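Local coordinates for sialyltransferase 0160 (Photobacterium damselae, PDB 4R84), which probably transfers sialic acid from CMP-Neu5Ac to galactose-containing acceptor sugars, as a glycosyltransferase of the GT-B structural group, at residues V241-Y244 and Q245-D248; K344-L347 and Q348-S352; S482-V485 and Q486-T490. One frame throughout, in Å; residues are numbered along the deposited sequence.

Overall arrangement
All three contacts are local, between side chains three or four residues apart on a helix. From the N terminus come contact 1 in helix 237-246, contact 2 in helix 344-353 and contact 3 in helix 483-490; each is one continuous stretch, so none closes a loop, nests or crosses. Contacts 1 and 3 meet in space, their centres about 11 Å apart: Tyr244 packs on Pro483, Gln486 and Val487, and Val241 on Leu484. Helix 237-246, which follows strand 225-233 of the large mixed sheet, is thereby packed against a helix near the C terminus, close to the bound nucleotide sugar. Contact 2, about 40 Å from contact 1 between centres, lies on strands 401-405 and 425-427 of the parallel sheet, beside a calcium ion.

Contact 1 (V241-Y244 and Q245-D248); sequences VSLY and QWKD
The last part of helix 237-246 has Gln245 N bonded to Val241 O (3.0 Å) in the i to i+4 pattern. Trp246 N is bonded to Leu243 O (3.1 Å), an i to i+3 pair. The side chains pair at spacings of three and four. Val241 and Gln245 run side by side, the valine CG1 against the amide carbon CD at 3.8 Å, while Leu243 brings CD2 within 4.0 Å of Trp246 CE3 at an oblique angle to the indole. Lys247 has CG between its backbone N and carbonyl carbon (chi1 68°), which carries the chain alongside Tyr244, CE lying 3.8 Å from the ring atom CD1. Its NZ then forms a salt bridge with Asp248 OD2 (3.2 Å), on the syn side of the carboxylate. A water donates to Tyr244 O at 2.8 Å and, weakly, to the same OD2, linking the helix to the loop. Outside this stretch, Trp246 rests on helices 252-267 and 307-313, and Tyr244 faces helix 483-490.

Contact 2 (K344-L347 and Q348-S352); sequences KEQL and QQQYS. With CA (calcium ion), chain F.
Leu347 lies over one face of the Tyr351 ring, one helical turn further on, in a CH-pi contact: its CG is 4.0 Å from the ring centroid and 16° off the normal. The leucine CD2 lies by the hydroxyl end, 3.6 Å from Tyr351 OH, and CD1 meets the amide oxygen OE1 of Gln350 at the same distance. Tyr351 is placed for this by its first torsion: CG anti to the carbonyl carbon (chi1 -84°) folds the ring back along the helix toward Leu347. The hydroxyl is hydrogen-bonded to Met441 O, and Phe403 meets the ring edge-to-face, so the ring has partners outside the helix at its hydroxyl and in Phe403.

Three more pairs share the i to i+4 spacing. Gln346 and Gln350 stack their amides with planes 9° apart, Gln346 CG being 3.9 Å from Gln350 CD. Glu345 and Gln349 run in the same direction, their carboxylate and amide planes steeply inclined, and the aliphatic end of Lys344 passes Gln348, CE 3.6 Å from NE2. Lys344 NZ itself bonds to Thr439 O.

All this is carried by a regular alpha-helix, whose four consecutive i to i+4 backbone bonds run from Gln348 N to Lys344 O through Tyr351 N to Leu347 O. Its C-terminal end serves a metal site: Tyr351 O binds the calcium ion at 2.5 Å, and a calcium-bound water donates to Gln350 O at 2.7 Å. Ser354, Leu356, Asn358 and Asp401 complete the protein ligands. On the inner side, Leu347 and Gln350 lie against Phe403 of strand 401-405, and against Ile427 and Ile425 respectively of strand 425-427.

Contact 3 (S482-V485 and Q486-T490); sequences SPLV and QVMLT
A capped helix start and the turn that follows it make up this local contact, in helix 483-490 near the C terminus of the chain, partly buried beside the nucleotide-sugar pocket. Ser482 occupies the N-cap position. Its OG accepts a weak bond from Val485 N at 3.4 Å, and the same oxygen is hydrogen-bonded to Ala479 O of the preceding helix. Pro483 follows at the first helical position, where its missing amide hydrogen costs the helix no bond. From here the backbone closes regularly: Gln486 N to Ser482 O (2.9 Å), Val487 N to Pro483 O, Met488 N to Leu484 O, and Leu489 N to Val485 O at 2.8 Å.

Side chains meet on two sides of the helix. Val485 and Leu489 point the same way, the valine CG1 touching the leucine CD1 at 3.8 Å. On another side Met488 carries its sulfur back along the helix, SD lying 4.3 Å from Leu484 CG, and its CG comes close to the carbonyl oxygen of Leu484 at 3.1 Å. Gln486 is bent at chi2 (-58°), and its NE2 is hydrogen-bonded to Leu480 O of helix 476-481.

Leu484 and Val485 pack on Phe467, Met488 on Ile465, both from strand 462-468, while Val487 touches Tyr299. A serine N-cap followed by proline is a classic way to begin an alpha-helix, and here it starts one of the helices beside the donor pocket of a GT-B glycosyltransferase.

Contact 1 (V241-Y244 and Q245-D248)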
loop_
_atom_site.group_PDB
_atom_site.type_symbol
_atom_site.label_atom_id
_atom_site.label_comp_id
_atom_site.label_asym_id
_atom_site.label_seq_id
_atom_site.Cartn_x
_atom_site.Cartn_y
_atom_site.Cartn_z
ATOM N N VAL A 241 3.808 18.389 -0.099
ATOM C CA VAL A 241 3.880 19.681 -0.759
ATOM C C VAL A 241 2.482 20.287 -0.870
ATOM O O VAL A 241 2.301 21.487 -0.658
ATOM C CB VAL A 241 4.524 19.575 -2.158
ATOM C CG1 VAL A 241 4.386 20.893 -2.910
ATOM C CG2 VAL A 241 5.999 19.204 -2.029
ATOM N N SER A 242 1.488 19.454 -1.185
ATOM C CA SER A 242 0.121 19.949 -1.309
ATOM C C SER A 242 -0.416 20.427 0.030
ATOM O O SER A 242 -1.102 21.444 0.102
ATOM C CB SER A 242 -0.810 18.861 -1.874
ATOM O OG SER A 242 -0.414 18.513 -3.190
ATOM N N LEU A 243 -0.114 19.681 1.085
ATOM C CA LEU A 243 -0.508 20.059 2.436
ATOM C C LEU A 243 0.190 21.358 2.850
ATOM O O LEU A 243 -0.430 22.251 3.426
ATOM C CB LEU A 243 -0.195 18.926 3.424
ATOM C CG LEU A 243 -1.237 17.785 3.452
ATOM C CD1 LEU A 243 -0.691 16.591 4.211
ATOM C CD2 LEU A 243 -2.545 18.276 4.063
ATOM N N TYR A 244 1.476 21.459 2.534
ATOM C CA TYR A 244 2.240 22.667 2.824
ATOM C C TYR A 244 1.612 23.900 2.175
ATOM O O TYR A 244 1.472 24.950 2.809
ATOM C CB TYR A 244 3.674 22.499 2.338
ATOM C CG TYR A 244 4.524 23.728 2.519
ATOM C CD1 TYR A 244 5.189 23.962 3.710
ATOM C CD2 TYR A 244 4.660 24.660 1.492
ATOM C CE1 TYR A 244 5.971 25.107 3.884
ATOM C CE2 TYR A 244 5.431 25.787 1.656
ATOM C CZ TYR A 244 6.088 26.003 2.850
ATOM O OH TYR A 244 6.860 27.133 3.000
ATOM N N GLN A 245 1.235 23.767 0.907
ATOM C CA GLN A 245 0.694 24.884 0.155
ATOM C C GLN A 245 -0.706 25.258 0.616
ATOM O O GLN A 245 -1.171 26.367 0.357
ATOM C CB GLN A 245 0.699 24.553 -1.340
ATOM C CG GLN A 245 2.098 24.529 -1.949
ATOM C CD GLN A 245 2.135 23.964 -3.364
ATOM O OE1 GLN A 245 1.298 23.149 -3.749
ATOM N NE2 GLN A 245 3.108 24.411 -4.148
ATOM N N TRP A 246 -1.358 24.344 1.331
ATOM C CA TRP A 246 -2.758 24.497 1.734
ATOM C C TRP A 246 -2.918 24.916 3.206
ATOM O O TRP A 246 -3.986 25.388 3.611
ATOM C CB TRP A 246 -3.484 23.165 1.460
ATOM C CG TRP A 246 -4.872 23.020 1.987
ATOM C CD1 TRP A 246 -6.032 23.418 1.384
ATOM C CD2 TRP A 246 -5.251 22.364 3.197
ATOM N NE1 TRP A 246 -7.111 23.070 2.167
ATOM C CE2 TRP A 246 -6.655 22.419 3.285
ATOM C CE3 TRP A 246 -4.535 21.749 4.227
ATOM C CZ2 TRP A 246 -7.356 21.885 4.365
ATOM C CZ3 TRP A 246 -5.221 21.228 5.285
ATOM C CH2 TRP A 246 -6.624 21.294 5.353
ATOM N N LYS A 247 -1.856 24.763 3.995
ATOM C CA LYS A 247 -1.971 24.814 5.455
ATOM C C LYS A 247 -2.399 26.183 5.991
ATOM O O LYS A 247 -2.953 26.270 7.090
ATOM C CB LYS A 247 -0.653 24.385 6.115
ATOM C CG LYS A 247 0.544 25.331 5.923
ATOM C CD LYS A 247 1.761 24.798 6.683
ATOM C CE LYS A 247 3.044 25.580 6.391
ATOM N NZ LYS A 247 2.888 27.039 6.663
ATOM N N ASP A 248 -2.157 27.240 5.219
ATOM C CA ASP A 248 -2.494 28.583 5.687
ATOM C C ASP A 248 -3.815 29.096 5.122
ATOM O O ASP A 248 -4.213 30.223 5.406
ATOM C CB ASP A 248 -1.363 29.556 5.337
ATOM C CG ASP A 248 -0.047 29.174 5.988
ATOM O OD1 ASP A 248 -0.056 28.872 7.200
ATOM O OD2 ASP A 248 0.989 29.160 5.288
HETATM O O HOH W 1 2.537 27.578 2.650
#

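Contact 2 (K344-L347 and Q348-S352)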
loop_
_atom_site.group_PDB
_atom_site.type_symbol
_atom_site.label_atom_id
_atom_site.label_comp_id
_atom_site.label_asym_id
_atom_site.label_seq_id
_atom_site.Cartn_x
_atom_site.Cartn_y
_atom_site.Cartn_z
ATOM N N LYS A 344 17.191 -9.438 -3.338
ATOM C CA LYS A 344 17.640 -8.971 -2.033
ATOM C C LYS A 344 18.871 -9.725 -1.559
ATOM O O LYS A 344 19.813 -9.130 -1.030
ATOM C CB LYS A 344 16.513 -9.099 -1.004
ATOM C CG LYS A 344 16.958 -8.813 0.421
ATOM C CD LYS A 344 15.785 -8.822 1.398
ATOM C CE LYS A 344 16.292 -8.684 2.822
ATOM N NZ LYS A 344 15.222 -8.701 3.842
ATOM N N GLU A 345 18.866 -11.040 -1.757
ATOM C CA GLU A 345 19.980 -11.881 -1.351
ATOM C C GLU A 345 21.276 -11.427 -2.000
ATOM O O GLU A 345 22.312 -11.390 -1.351
ATOM C CB GLU A 345 19.688 -13.338 -1.720
ATOM C CG GLU A 345 20.815 -14.308 -1.445
ATOM C CD GLU A 345 20.374 -15.748 -1.612
ATOM O OE1 GLU A 345 19.154 -16.004 -1.532
ATOM O OE2 GLU A 345 21.242 -16.618 -1.845
ATOM N N GLN A 346 21.208 -11.059 -3.274
ATOM C CA GLN A 346 22.381 -10.561 -3.986
ATOM C C GLN A 346 22.858 -9.226 -3.417
ATOM O O GLN A 346 24.052 -9.029 -3.234
ATOM C CB GLN A 346 22.098 -10.423 -5.482
ATOM C CG GLN A 346 23.298 -9.968 -6.282
ATOM C CD GLN A 346 22.987 -9.830 -7.755
ATOM O OE1 GLN A 346 21.903 -9.392 -8.135
ATOM N NE2 GLN A 346 23.923 -10.241 -8.594
ATOM N N LEU A 347 21.940 -8.308 -3.132
ATOM C CA LEU A 347 22.362 -7.020 -2.585
ATOM C C LEU A 347 22.965 -7.203 -1.196
ATOM O O LEU A 347 23.942 -6.533 -0.847
ATOM C CB LEU A 347 21.198 -6.023 -2.534
ATOM C CG LEU A 347 21.600 -4.607 -2.094
ATOM C CD1 LEU A 347 22.720 -4.056 -2.997
ATOM C CD2 LEU A 347 20.415 -3.652 -2.082
ATOM N N GLN A 348 22.396 -8.123 -0.412
ATOM C CA GLN A 348 22.955 -8.447 0.902
ATOM C C GLN A 348 24.398 -8.908 0.749
ATOM O O GLN A 348 25.284 -8.503 1.512
ATOM C CB GLN A 348 22.143 -9.539 1.610
ATOM C CG GLN A 348 20.824 -9.072 2.207
ATOM C CD GLN A 348 20.016 -10.205 2.834
ATOM O OE1 GLN A 348 19.886 -11.290 2.258
ATOM N NE2 GLN A 348 19.463 -9.951 4.017
ATOM N N GLN A 349 24.620 -9.767 -0.240
ATOM C CA GLN A 349 25.958 -10.294 -0.503
ATOM C C GLN A 349 26.882 -9.174 -0.949
ATOM O O GLN A 349 28.044 -9.116 -0.534
ATOM C CB GLN A 349 25.899 -11.413 -1.547
ATOM C CG GLN A 349 25.244 -12.704 -1.005
ATOM C CD GLN A 349 24.969 -13.755 -2.080
ATOM O OE1 GLN A 349 25.289 -13.560 -3.253
ATOM N NE2 GLN A 349 24.357 -14.870 -1.678
ATOM N N GLN A 350 26.368 -8.277 -1.785
ATOM C CA GLN A 350 27.180 -7.161 -2.289
ATOM C C GLN A 350 27.537 -6.154 -1.191
ATOM O O GLN A 350 28.666 -5.632 -1.154
ATOM C CB GLN A 350 26.455 -6.454 -3.443
ATOM C CG GLN A 350 26.355 -7.322 -4.692
ATOM C CD GLN A 350 25.403 -6.780 -5.736
ATOM O OE1 GLN A 350 24.400 -6.139 -5.415
ATOM N NE2 GLN A 350 25.723 -7.019 -7.002
ATOM N N TYR A 351 26.591 -5.899 -0.290
ATOM C CA TYR A 351 26.832 -5.042 0.874
ATOM C C TYR A 351 28.012 -5.607 1.674
ATOM O O TYR A 351 28.793 -4.860 2.260
ATOM C CB TYR A 351 25.574 -4.947 1.761
ATOM C CG TYR A 351 24.511 -3.921 1.368
ATOM C CD1 TYR A 351 24.771 -2.903 0.464
ATOM C CD2 TYR A 351 23.225 -4.000 1.905
ATOM C CE1 TYR A 351 23.782 -1.975 0.119
ATOM C CE2 TYR A 351 22.234 -3.088 1.562
ATOM C CZ TYR A 351 22.516 -2.083 0.670
ATOM O OH TYR A 351 21.531 -1.183 0.350
ATOM N N SER A 352 28.135 -6.933 1.714
ATOM C CA SER A 352 29.196 -7.566 2.503
ATOM C C SER A 352 30.476 -7.900 1.731
ATOM O O SER A 352 31.438 -8.384 2.329
ATOM C CB SER A 352 28.667 -8.843 3.162
ATOM O OG SER A 352 27.763 -8.530 4.206
HETATM CA CA CA F . 30.406 -2.993 2.399
HETATM O O HOH W 2 30.457 -3.916 -0.034
HETATM O O HOH W 3 29.506 -3.453 4.497
#

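Contact 3 (S482-V485 and Q486-T490)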
loop_
_atom_site.group_PDB
_atom_site.type_symbol
_atom_site.label_atom_id
_atom_site.label_comp_id
_atom_site.label_asym_id
_atom_site.label_seq_id
_atom_site.Cartn_x
_atom_site.Cartn_y
_atom_site.Cartn_z
ATOM N N SER A 482 11.971 26.528 -1.424
ATOM C CA SER A 482 10.924 25.749 -2.081
ATOM C C SER A 482 10.071 24.994 -1.062
ATOM O O SER A 482 10.564 24.603 -0.004
ATOM C CB SER A 482 11.522 24.765 -3.088
ATOM O OG SER A 482 12.207 23.708 -2.440
ATOM N N PRO A 483 8.785 24.785 -1.391
ATOM C CA PRO A 483 7.877 23.992 -0.554
ATOM C C PRO A 483 8.461 22.630 -0.190
ATOM O O PRO A 483 8.427 22.251 0.976
ATOM C CB PRO A 483 6.634 23.844 -1.433
ATOM C CG PRO A 483 6.622 25.089 -2.243
ATOM C CD PRO A 483 8.081 25.442 -2.504
ATOM N N LEU A 484 9.036 21.925 -1.158
ATOM C CA LEU A 484 9.596 20.616 -0.886
ATOM C C LEU A 484 10.656 20.669 0.209
ATOM O O LEU A 484 10.616 19.887 1.153
ATOM C CB LEU A 484 10.204 20.012 -2.146
ATOM C CG LEU A 484 10.712 18.584 -1.946
ATOM C CD1 LEU A 484 9.580 17.666 -1.512
ATOM C CD2 LEU A 484 11.359 18.069 -3.228
ATOM N N VAL A 485 11.597 21.602 0.100
ATOM C CA VAL A 485 12.651 21.677 1.107
ATOM C C VAL A 485 12.085 22.129 2.455
ATOM O O VAL A 485 12.452 21.588 3.502
ATOM C CB VAL A 485 13.784 22.606 0.650
ATOM C CG1 VAL A 485 14.792 22.831 1.771
ATOM C CG2 VAL A 485 14.467 22.010 -0.572
ATOM N N GLN A 486 11.165 23.088 2.432
ATOM C CA GLN A 486 10.556 23.559 3.678
ATOM C C GLN A 486 9.882 22.408 4.424
ATOM O O GLN A 486 9.977 22.317 5.655
ATOM C CB GLN A 486 9.554 24.687 3.401
ATOM C CG GLN A 486 10.223 26.031 3.034
ATOM C CD GLN A 486 11.161 26.526 4.112
ATOM O OE1 GLN A 486 10.760 26.708 5.260
ATOM N NE2 GLN A 486 12.420 26.746 3.750
ATOM N N VAL A 487 9.228 21.518 3.680
ATOM C CA VAL A 487 8.609 20.343 4.295
ATOM C C VAL A 487 9.645 19.385 4.866
ATOM O O VAL A 487 9.518 18.934 6.006
ATOM C CB VAL A 487 7.719 19.591 3.283
ATOM C CG1 VAL A 487 7.324 18.212 3.815
ATOM C CG2 VAL A 487 6.515 20.435 2.937
ATOM N N MET A 488 10.700 19.112 4.104
ATOM C CA MET A 488 11.736 18.202 4.562
ATOM C C MET A 488 12.465 18.751 5.788
ATOM O O MET A 488 12.836 17.987 6.684
ATOM C CB MET A 488 12.736 17.935 3.439
ATOM C CG MET A 488 12.093 17.380 2.196
ATOM S SD MET A 488 13.327 16.920 0.969
ATOM C CE MET A 488 13.963 15.450 1.714
ATOM N N LEU A 489 12.669 20.067 5.833
ATOM C CA LEU A 489 13.267 20.696 7.009
ATOM C C LEU A 489 12.379 20.532 8.243
ATOM O O LEU A 489 12.862 20.161 9.305
ATOM C CB LEU A 489 13.553 22.178 6.740
ATOM C CG LEU A 489 14.703 22.497 5.768
ATOM C CD1 LEU A 489 14.697 23.965 5.376
ATOM C CD2 LEU A 489 16.063 22.126 6.345
ATOM N N THR A 490 11.085 20.809 8.097
ATOM C CA THR A 490 10.112 20.672 9.195
ATOM C C THR A 490 10.044 19.233 9.717
ATOM O O THR A 490 9.890 18.991 10.924
ATOM C CB THR A 490 8.708 21.128 8.743
ATOM O OG1 THR A 490 8.752 22.522 8.418
ATOM C CG2 THR A 490 7.664 20.912 9.836
#